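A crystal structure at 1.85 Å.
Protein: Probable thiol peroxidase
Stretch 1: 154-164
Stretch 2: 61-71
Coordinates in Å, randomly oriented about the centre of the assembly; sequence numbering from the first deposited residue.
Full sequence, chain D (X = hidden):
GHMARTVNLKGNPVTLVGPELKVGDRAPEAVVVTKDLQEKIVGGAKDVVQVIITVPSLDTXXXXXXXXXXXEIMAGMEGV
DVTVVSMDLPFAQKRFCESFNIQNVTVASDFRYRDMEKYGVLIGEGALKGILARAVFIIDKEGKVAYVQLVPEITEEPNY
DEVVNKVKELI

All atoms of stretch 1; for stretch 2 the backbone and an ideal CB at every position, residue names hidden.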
ATOM      1  N   ILE D 154      -5.290 -11.635 -20.622  1.00 16.29           N
ATOM      2  CA  ILE D 154      -5.354 -10.181 -20.533  1.00 17.33           C
ATOM      3  C   ILE D 154      -5.499  -9.464 -21.881  1.00 18.13           C
ATOM      4  O   ILE D 154      -6.217  -8.468 -21.972  1.00 19.63           O
ATOM      5  CB  ILE D 154      -4.124  -9.626 -19.784  1.00 19.10           C
ATOM      6  CG1 ILE D 154      -4.158 -10.104 -18.327  1.00 20.21           C
ATOM      7  CG2 ILE D 154      -4.122  -8.099 -19.826  1.00 18.23           C
ATOM      8  CD1 ILE D 154      -2.886  -9.836 -17.555  1.00 26.01           C
ATOM      9  N   THR D 155      -4.846  -9.961 -22.930  1.00 17.72           N
ATOM     10  CA  THR D 155      -4.947  -9.304 -24.237  1.00 18.23           C
ATOM     11  C   THR D 155      -6.275  -9.528 -24.954  1.00 17.44           C
ATOM     12  O   THR D 155      -6.543  -8.884 -25.964  1.00 18.32           O
ATOM     13  CB  THR D 155      -3.831  -9.747 -25.218  1.00 18.51           C
ATOM     14  OG1 THR D 155      -3.953 -11.148 -25.486  1.00 18.48           O
ATOM     15  CG2 THR D 155      -2.456  -9.444 -24.645  1.00 19.80           C
ATOM     16  N   GLU D 156      -7.103 -10.435 -24.445  1.00 16.31           N
ATOM     17  CA  GLU D 156      -8.385 -10.715 -25.081  1.00 17.78           C
ATOM     18  C   GLU D 156      -9.521  -9.856 -24.528  1.00 18.93           C
ATOM     19  O   GLU D 156      -9.481  -9.409 -23.380  1.00 16.52           O
ATOM     20  CB  GLU D 156      -8.729 -12.208 -24.935  1.00 16.74           C
ATOM     21  CG  GLU D 156      -7.736 -13.113 -25.656  1.00 16.28           C
ATOM     22  CD  GLU D 156      -7.955 -14.600 -25.421  1.00 18.56           C
ATOM     23  OE1 GLU D 156      -8.833 -14.978 -24.618  1.00 17.79           O
ATOM     24  OE2 GLU D 156      -7.227 -15.399 -26.048  1.00 17.11           O
ATOM     25  N   GLU D 157     -10.529  -9.621 -25.363  1.00 18.57           N
ATOM     26  CA  GLU D 157     -11.689  -8.835 -24.959  1.00 20.05           C
ATOM     27  C   GLU D 157     -12.659  -9.772 -24.250  1.00 18.34           C
ATOM     28  O   GLU D 157     -12.608 -10.987 -24.443  1.00 19.28           O
ATOM     29  CB  GLU D 157     -12.356  -8.206 -26.188  1.00 18.83           C
ATOM     30  CG  GLU D 157     -11.512  -7.137 -26.869  1.00 23.03           C
ATOM     31  CD  GLU D 157     -12.141  -6.628 -28.155  1.00 25.90           C
ATOM     32  OE1 GLU D 157     -13.314  -6.201 -28.112  1.00 26.65           O
ATOM     33  OE2 GLU D 157     -11.462  -6.656 -29.206  1.00 28.87           O
ATOM     34  N   PRO D 158     -13.549  -9.228 -23.408  1.00 19.07           N
ATOM     35  CA  PRO D 158     -14.500 -10.092 -22.706  1.00 18.33           C
ATOM     36  C   PRO D 158     -15.688 -10.452 -23.591  1.00 20.75           C
ATOM     37  O   PRO D 158     -15.774 -10.000 -24.733  1.00 19.62           O
ATOM     38  CB  PRO D 158     -14.922  -9.234 -21.521  1.00 20.35           C
ATOM     39  CG  PRO D 158     -14.961  -7.872 -22.122  1.00 17.58           C
ATOM     40  CD  PRO D 158     -13.681  -7.829 -22.958  1.00 18.29           C
ATOM     41  N   ASN D 159     -16.585 -11.274 -23.057  1.00 22.08           N
ATOM     42  CA  ASN D 159     -17.799 -11.661 -23.761  1.00 24.29           C
ATOM     43  C   ASN D 159     -18.810 -10.580 -23.377  1.00 24.45           C
ATOM     44  O   ASN D 159     -19.321 -10.569 -22.258  1.00 22.21           O
ATOM     45  CB  ASN D 159     -18.293 -13.022 -23.275  1.00 27.86           C
ATOM     46  CG  ASN D 159     -19.539 -13.488 -24.006  1.00 31.30           C
ATOM     47  OD1 ASN D 159     -20.475 -12.714 -24.222  1.00 35.27           O
ATOM     48  ND2 ASN D 159     -19.564 -14.762 -24.378  1.00 33.89           N
ATOM     49  N   TYR D 160     -19.084  -9.672 -24.305  1.00 25.14           N
ATOM     50  CA  TYR D 160     -20.003  -8.565 -24.058  1.00 25.67           C
ATOM     51  C   TYR D 160     -21.472  -8.959 -23.910  1.00 26.32           C
ATOM     52  O   TYR D 160     -22.125  -8.587 -22.936  1.00 25.58           O
ATOM     53  CB  TYR D 160     -19.855  -7.536 -25.177  1.00 25.31           C
ATOM     54  CG  TYR D 160     -18.452  -6.989 -25.318  1.00 24.52           C
ATOM     55  CD1 TYR D 160     -17.998  -5.946 -24.503  1.00 23.41           C
ATOM     56  CD2 TYR D 160     -17.575  -7.510 -26.268  1.00 25.07           C
ATOM     57  CE1 TYR D 160     -16.705  -5.436 -24.637  1.00 24.47           C
ATOM     58  CE2 TYR D 160     -16.279  -7.009 -26.409  1.00 23.77           C
ATOM     59  CZ  TYR D 160     -15.853  -5.970 -25.592  1.00 23.89           C
ATOM     60  OH  TYR D 160     -14.589  -5.455 -25.752  1.00 23.58           O
ATOM     61  N   ASP D 161     -21.993  -9.711 -24.875  1.00 28.74           N
ATOM     62  CA  ASP D 161     -23.391 -10.127 -24.854  1.00 29.60           C
ATOM     63  C   ASP D 161     -23.809 -10.797 -23.551  1.00 28.42           C
ATOM     64  O   ASP D 161     -24.883 -10.514 -23.021  1.00 27.68           O
ATOM     65  CB  ASP D 161     -23.677 -11.076 -26.021  1.00 33.15           C
ATOM     66  CG  ASP D 161     -23.412 -10.435 -27.366  1.00 37.32           C
ATOM     67  OD1 ASP D 161     -23.949  -9.332 -27.612  1.00 38.17           O
ATOM     68  OD2 ASP D 161     -22.670 -11.036 -28.175  1.00 39.31           O
ATOM     69  N   GLU D 162     -22.963 -11.686 -23.045  1.00 28.11           N
ATOM     70  CA  GLU D 162     -23.255 -12.405 -21.810  1.00 29.08           C
ATOM     71  C   GLU D 162     -23.558 -11.439 -20.668  1.00 26.59           C
ATOM     72  O   GLU D 162     -24.477 -11.658 -19.881  1.00 27.73           O
ATOM     73  CB  GLU D 162     -22.073 -13.307 -21.439  1.00 30.34           C
ATOM     74  CG  GLU D 162     -22.319 -14.198 -20.234  1.00 35.25           C
ATOM     75  CD  GLU D 162     -21.182 -15.171 -19.987  1.00 37.66           C
ATOM     76  OE1 GLU D 162     -20.911 -16.013 -20.872  1.00 40.29           O
ATOM     77  OE2 GLU D 162     -20.556 -15.094 -18.909  1.00 36.78           O
ATOM     78  N   VAL D 163     -22.780 -10.369 -20.586  1.00 26.29           N
ATOM     79  CA  VAL D 163     -22.973  -9.369 -19.546  1.00 24.77           C
ATOM     80  C   VAL D 163     -24.325  -8.678 -19.737  1.00 25.97           C
ATOM     81  O   VAL D 163     -25.157  -8.652 -18.827  1.00 25.78           O
ATOM     82  CB  VAL D 163     -21.849  -8.311 -19.587  1.00 23.59           C
ATOM     83  CG1 VAL D 163     -22.090  -7.258 -18.534  1.00 22.70           C
ATOM     84  CG2 VAL D 163     -20.492  -8.979 -19.372  1.00 22.60           C
ATOM     85  N   VAL D 164     -24.538  -8.131 -20.930  1.00 27.16           N
ATOM     86  CA  VAL D 164     -25.778  -7.431 -21.254  1.00 28.77           C
ATOM     87  C   VAL D 164     -27.022  -8.248 -20.910  1.00 28.25           C
ATOM     88  O   VAL D 164     -27.947  -7.741 -20.281  1.00 28.19           O
ATOM     89  CB  VAL D 164     -25.833  -7.065 -22.752  1.00 30.27           C
ATOM     90  CG1 VAL D 164     -27.154  -6.379 -23.076  1.00 31.54           C
ATOM     91  CG2 VAL D 164     -24.666  -6.160 -23.104  1.00 30.29           C
ATOM     92  N   UNK D  61      -4.900  -0.118 -26.335  1.00 25.11           N
ATOM     93  CA  UNK D  61      -5.913  -0.392 -27.360  1.00 25.20           C
ATOM     94  C   UNK D  61      -7.060  -1.314 -26.952  1.00 23.78           C
ATOM     95  O   UNK D  61      -8.226  -0.994 -27.176  1.00 25.71           O
ATOM     96  CB  UNK D  61      -5.221  -1.003 -28.580  1.00 25.20           C
ATOM     97  N   UNK D  62      -6.737  -2.458 -26.360  1.00 23.11           N
ATOM     98  CA  UNK D  62      -7.766  -3.411 -25.958  1.00 23.64           C
ATOM     99  C   UNK D  62      -8.749  -2.842 -24.937  1.00 23.26           C
ATOM    100  O   UNK D  62      -9.961  -3.008 -25.076  1.00 22.38           O
ATOM    101  CB  UNK D  62      -7.106  -4.666 -25.384  1.00 23.64           C
ATOM    102  N   UNK D  63      -8.231  -2.174 -23.915  1.00 22.67           N
ATOM    103  CA  UNK D  63      -9.096  -1.601 -22.889  1.00 21.72           C
ATOM    104  C   UNK D  63      -9.951  -0.463 -23.461  1.00 20.89           C
ATOM    105  O   UNK D  63     -11.100  -0.282 -23.066  1.00 19.81           O
ATOM    106  CB  UNK D  63      -8.257  -1.094 -21.714  1.00 21.72           C
ATOM    107  N   UNK D  64      -9.389   0.303 -24.390  1.00 22.08           N
ATOM    108  CA  UNK D  64     -10.128   1.401 -25.003  1.00 22.86           C
ATOM    109  C   UNK D  64     -11.295   0.838 -25.804  1.00 22.77           C
ATOM    110  O   UNK D  64     -12.412   1.353 -25.739  1.00 23.25           O
ATOM    111  CB  UNK D  64      -9.216   2.246 -25.895  1.00 22.86           C
ATOM    112  N   UNK D  65     -11.027  -0.228 -26.551  1.00 22.45           N
ATOM    113  CA  UNK D  65     -12.043  -0.890 -27.363  1.00 21.22           C
ATOM    114  C   UNK D  65     -13.144  -1.476 -26.486  1.00 21.61           C
ATOM    115  O   UNK D  65     -14.336  -1.357 -26.795  1.00 21.79           O
ATOM    116  CB  UNK D  65     -11.410  -1.988 -28.220  1.00 21.22           C
ATOM    117  N   UNK D  66     -12.742  -2.112 -25.390  1.00 18.25           N
ATOM    118  CA  UNK D  66     -13.706  -2.714 -24.479  1.00 18.09           C
ATOM    119  C   UNK D  66     -14.620  -1.642 -23.885  1.00 16.97           C
ATOM    120  O   UNK D  66     -15.838  -1.807 -23.840  1.00 16.73           O
ATOM    121  CB  UNK D  66     -12.986  -3.479 -23.367  1.00 18.09           C
ATOM    122  N   UNK D  67     -14.020  -0.545 -23.431  1.00 18.32           N
ATOM    123  CA  UNK D  67     -14.775   0.550 -22.829  1.00 19.71           C
ATOM    124  C   UNK D  67     -15.740   1.216 -23.811  1.00 21.37           C
ATOM    125  O   UNK D  67     -16.870   1.550 -23.446  1.00 21.70           O
ATOM    126  CB  UNK D  67     -13.809   1.597 -22.271  1.00 19.71           C
ATOM    127  N   UNK D  68     -15.305   1.415 -25.051  1.00 22.33           N
ATOM    128  CA  UNK D  68     -16.183   2.024 -26.046  1.00 24.26           C
ATOM    129  C   UNK D  68     -17.361   1.105 -26.335  1.00 24.51           C
ATOM    130  O   UNK D  68     -18.493   1.561 -26.481  1.00 23.41           O
ATOM    131  CB  UNK D  68     -15.415   2.329 -27.334  1.00 24.26           C
ATOM    132  N   UNK D  69     -17.089  -0.196 -26.403  1.00 24.63           N
ATOM    133  CA  UNK D  69     -18.121  -1.181 -26.691  1.00 26.51           C
ATOM    134  C   UNK D  69     -19.164  -1.247 -25.575  1.00 26.17           C
ATOM    135  O   UNK D  69     -20.362  -1.340 -25.842  1.00 25.57           O
ATOM    136  CB  UNK D  69     -17.488  -2.558 -26.900  1.00 26.51           C
ATOM    137  N   UNK D  70     -18.716  -1.199 -24.325  1.00 23.84           N
ATOM    138  CA  UNK D  70     -19.658  -1.231 -23.211  1.00 23.16           C
ATOM    139  C   UNK D  70     -20.446   0.074 -23.148  1.00 21.73           C
ATOM    140  O   UNK D  70     -21.620   0.078 -22.789  1.00 21.88           O
ATOM    141  CB  UNK D  70     -18.924  -1.476 -21.891  1.00 23.16           C
ATOM    142  N   UNK D  71     -19.798   1.179 -23.500  1.00 21.97           N
ATOM    143  CA  UNK D  71     -20.466   2.477 -23.494  1.00 24.29           C
ATOM    144  C   UNK D  71     -21.622   2.446 -24.494  1.00 25.73           C
ATOM    145  O   UNK D  71     -22.699   2.993 -24.242  1.00 26.29           O
ATOM    146  CB  UNK D  71     -19.484   3.601 -23.830  1.00 24.29           C
TER

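Stretch 2 is one continuous helix, and stretch 1 runs alongside it as a loop that turns into a helix, so positions facing the loop should recur every three or four residues. Position 61 has nothing of stretch 1 within 5.5 Å of its ideal CB, and with phi near -48° almost anything would do, a ring-locked residue included. It is Pro61, whose O accepts from the backbone N of position 65 at 3.0 Å.

Position 62 points toward the loop. Its ideal CB lies 4.3 Å from Thr155 O and 5.3 Å from Glu157 CG, so a compact apolar group would suit, as might a small hydroxyl able to reach the carbonyl. The residue is Val62, chi1 t: CG2 packs 3.6 Å from Thr155 O and CG1 4.1 Å from Glu157 CG, covering the backbone without bonding to it.

Positions 63 and 64, the first pointing away and the second out of reach, are set no condition by stretch 1, so many side chains that tolerate a helix would do; they are Cys63 and Glu64.

At 65 CA-to-CB points toward stretch 1 again, with Glu157 OE1 4.6 Å from the ideal CB. A small residue or a short polar one would fit, and a donor could address the carboxylate. The answer is Thr65, which spends its hydroxyl on its own helix, OG1 donating to Pro61 O at 3.1 Å, and leaves CG2 3.5 Å from Glu157 OE1.

Position 66 is tight at its base: the ideal CB is 3.5 Å from Tyr160 OH and 4.4 Å from Pro158 CD. CA-to-CB runs sideways, so an unbranched chain, which could slide past the proline, looks easier than a bulky branch at CB. Glu66 does this with chi1 and chi2 both t, bringing CD 3.5 Å from Pro158 CD; its carboxylate finds a partner elsewhere in the structure. Tyr160 OH sits 3.1 Å from Glu66 CA but donates to Glu157 OE1, 2.8 Å away.

Positions 67 and 68, one pointing away and one out of reach, are unconstrained by stretch 1. Thr67 returns its OG1 to Cys63 O at 2.8 Å; Lys68 bonds elsewhere in the structure.

Position 69 is the most legible. Its ideal CB lies 3.7 Å from Tyr160 CE1, with the Glu157 carboxylate past the hydroxyl end of the ring, on the same side of its plane, which calls for a long aliphatic chain ending in positive charge: lysine or arginine. Lys69 lays CD over one face of the tyrosine, 3.3 Å from the centroid of the Tyr160 ring, and its NZ forms a salt bridge with Glu157 OE1 at 3.0 Å. That oxygen therefore accepts from both Tyr160 and Lys69.

At 70 the CB starts sideways, 5.3 Å from Tyr160 CD1, with Pro158 and Val163 also lining the space. A large apolar or aromatic group could bridge them. Phe70 swings its ring in, chi1 at -91°, and receives the edge of Tyr160 on its face, CE2 lying 3.7 Å from Tyr160 CD1. CE1 meets Val163 CG1 at 4.0 Å.

Position 71 is out of reach and open to many choices; it is Asn71.

Stretch 2, residues 61-71: PVCETETKKFN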
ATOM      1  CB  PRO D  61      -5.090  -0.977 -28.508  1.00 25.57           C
ATOM      2  CG  PRO D  61      -3.787  -0.273 -28.365  1.00 26.18           C
ATOM      3  CD  PRO D  61      -3.549  -0.356 -26.873  1.00 24.94           C
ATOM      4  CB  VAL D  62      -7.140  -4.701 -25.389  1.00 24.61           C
ATOM      5  CG1 VAL D  62      -8.233  -5.648 -24.902  1.00 25.25           C
ATOM      6  CG2 VAL D  62      -6.301  -5.376 -26.467  1.00 25.87           C
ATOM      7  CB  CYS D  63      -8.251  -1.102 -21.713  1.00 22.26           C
ATOM      8  SG  CYS D  63      -7.223  -2.396 -20.934  1.00 23.70           S
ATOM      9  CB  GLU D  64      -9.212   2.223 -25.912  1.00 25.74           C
ATOM     10  CG  GLU D  64      -8.183   3.041 -25.155  1.00 29.39           C
ATOM     11  CD  GLU D  64      -7.255   3.818 -26.070  1.00 33.68           C
ATOM     12  OE1 GLU D  64      -6.416   4.586 -25.550  1.00 34.60           O
ATOM     13  OE2 GLU D  64      -7.363   3.660 -27.303  1.00 35.02           O
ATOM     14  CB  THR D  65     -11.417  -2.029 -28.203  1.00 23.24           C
ATOM     15  OG1 THR D  65     -10.554  -1.464 -29.196  1.00 24.22           O
ATOM     16  CG2 THR D  65     -12.497  -2.858 -28.877  1.00 21.49           C
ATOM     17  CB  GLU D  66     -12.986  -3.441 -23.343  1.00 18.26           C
ATOM     18  CG  GLU D  66     -13.916  -4.293 -22.496  1.00 20.28           C
ATOM     19  CD  GLU D  66     -13.272  -4.780 -21.210  1.00 19.57           C
ATOM     20  OE1 GLU D  66     -12.036  -4.938 -21.179  1.00 18.47           O
ATOM     21  OE2 GLU D  66     -14.014  -5.016 -20.236  1.00 19.39           O
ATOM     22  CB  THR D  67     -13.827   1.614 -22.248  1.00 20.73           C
ATOM     23  OG1 THR D  67     -12.922   0.987 -21.331  1.00 18.77           O
ATOM     24  CG2 THR D  67     -14.623   2.690 -21.508  1.00 18.78           C
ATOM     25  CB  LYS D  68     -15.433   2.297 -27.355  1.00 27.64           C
ATOM     26  CG  LYS D  68     -14.449   3.447 -27.284  1.00 32.58           C
ATOM     27  CD  LYS D  68     -15.107   4.708 -26.728  1.00 37.68           C
ATOM     28  CE  LYS D  68     -16.187   5.277 -27.645  1.00 39.56           C
ATOM     29  NZ  LYS D  68     -15.618   6.058 -28.785  1.00 41.21           N
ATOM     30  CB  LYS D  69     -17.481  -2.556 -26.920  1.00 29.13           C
ATOM     31  CG  LYS D  69     -18.372  -3.535 -27.680  1.00 35.14           C
ATOM     32  CD  LYS D  69     -17.577  -4.719 -28.235  1.00 37.03           C
ATOM     33  CE  LYS D  69     -16.478  -4.268 -29.199  1.00 39.54           C
ATOM     34  NZ  LYS D  69     -15.678  -5.410 -29.745  1.00 38.84           N
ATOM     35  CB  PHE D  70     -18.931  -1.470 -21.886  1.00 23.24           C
ATOM     36  CG  PHE D  70     -18.822  -2.924 -21.514  1.00 22.30           C
ATOM     37  CD1 PHE D  70     -19.969  -3.691 -21.333  1.00 21.98           C
ATOM     38  CD2 PHE D  70     -17.580  -3.528 -21.355  1.00 21.52           C
ATOM     39  CE1 PHE D  70     -19.881  -5.041 -20.999  1.00 21.63           C
ATOM     40  CE2 PHE D  70     -17.482  -4.874 -21.021  1.00 20.22           C
ATOM     41  CZ  PHE D  70     -18.636  -5.633 -20.843  1.00 21.24           C
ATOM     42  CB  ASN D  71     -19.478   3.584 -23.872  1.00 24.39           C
ATOM     43  CG  ASN D  71     -20.092   4.972 -23.775  1.00 25.18           C
ATOM     44  OD1 ASN D  71     -20.466   5.423 -22.689  1.00 20.78           O
ATOM     45  ND2 ASN D  71     -20.205   5.654 -24.914  1.00 24.17           N
TER
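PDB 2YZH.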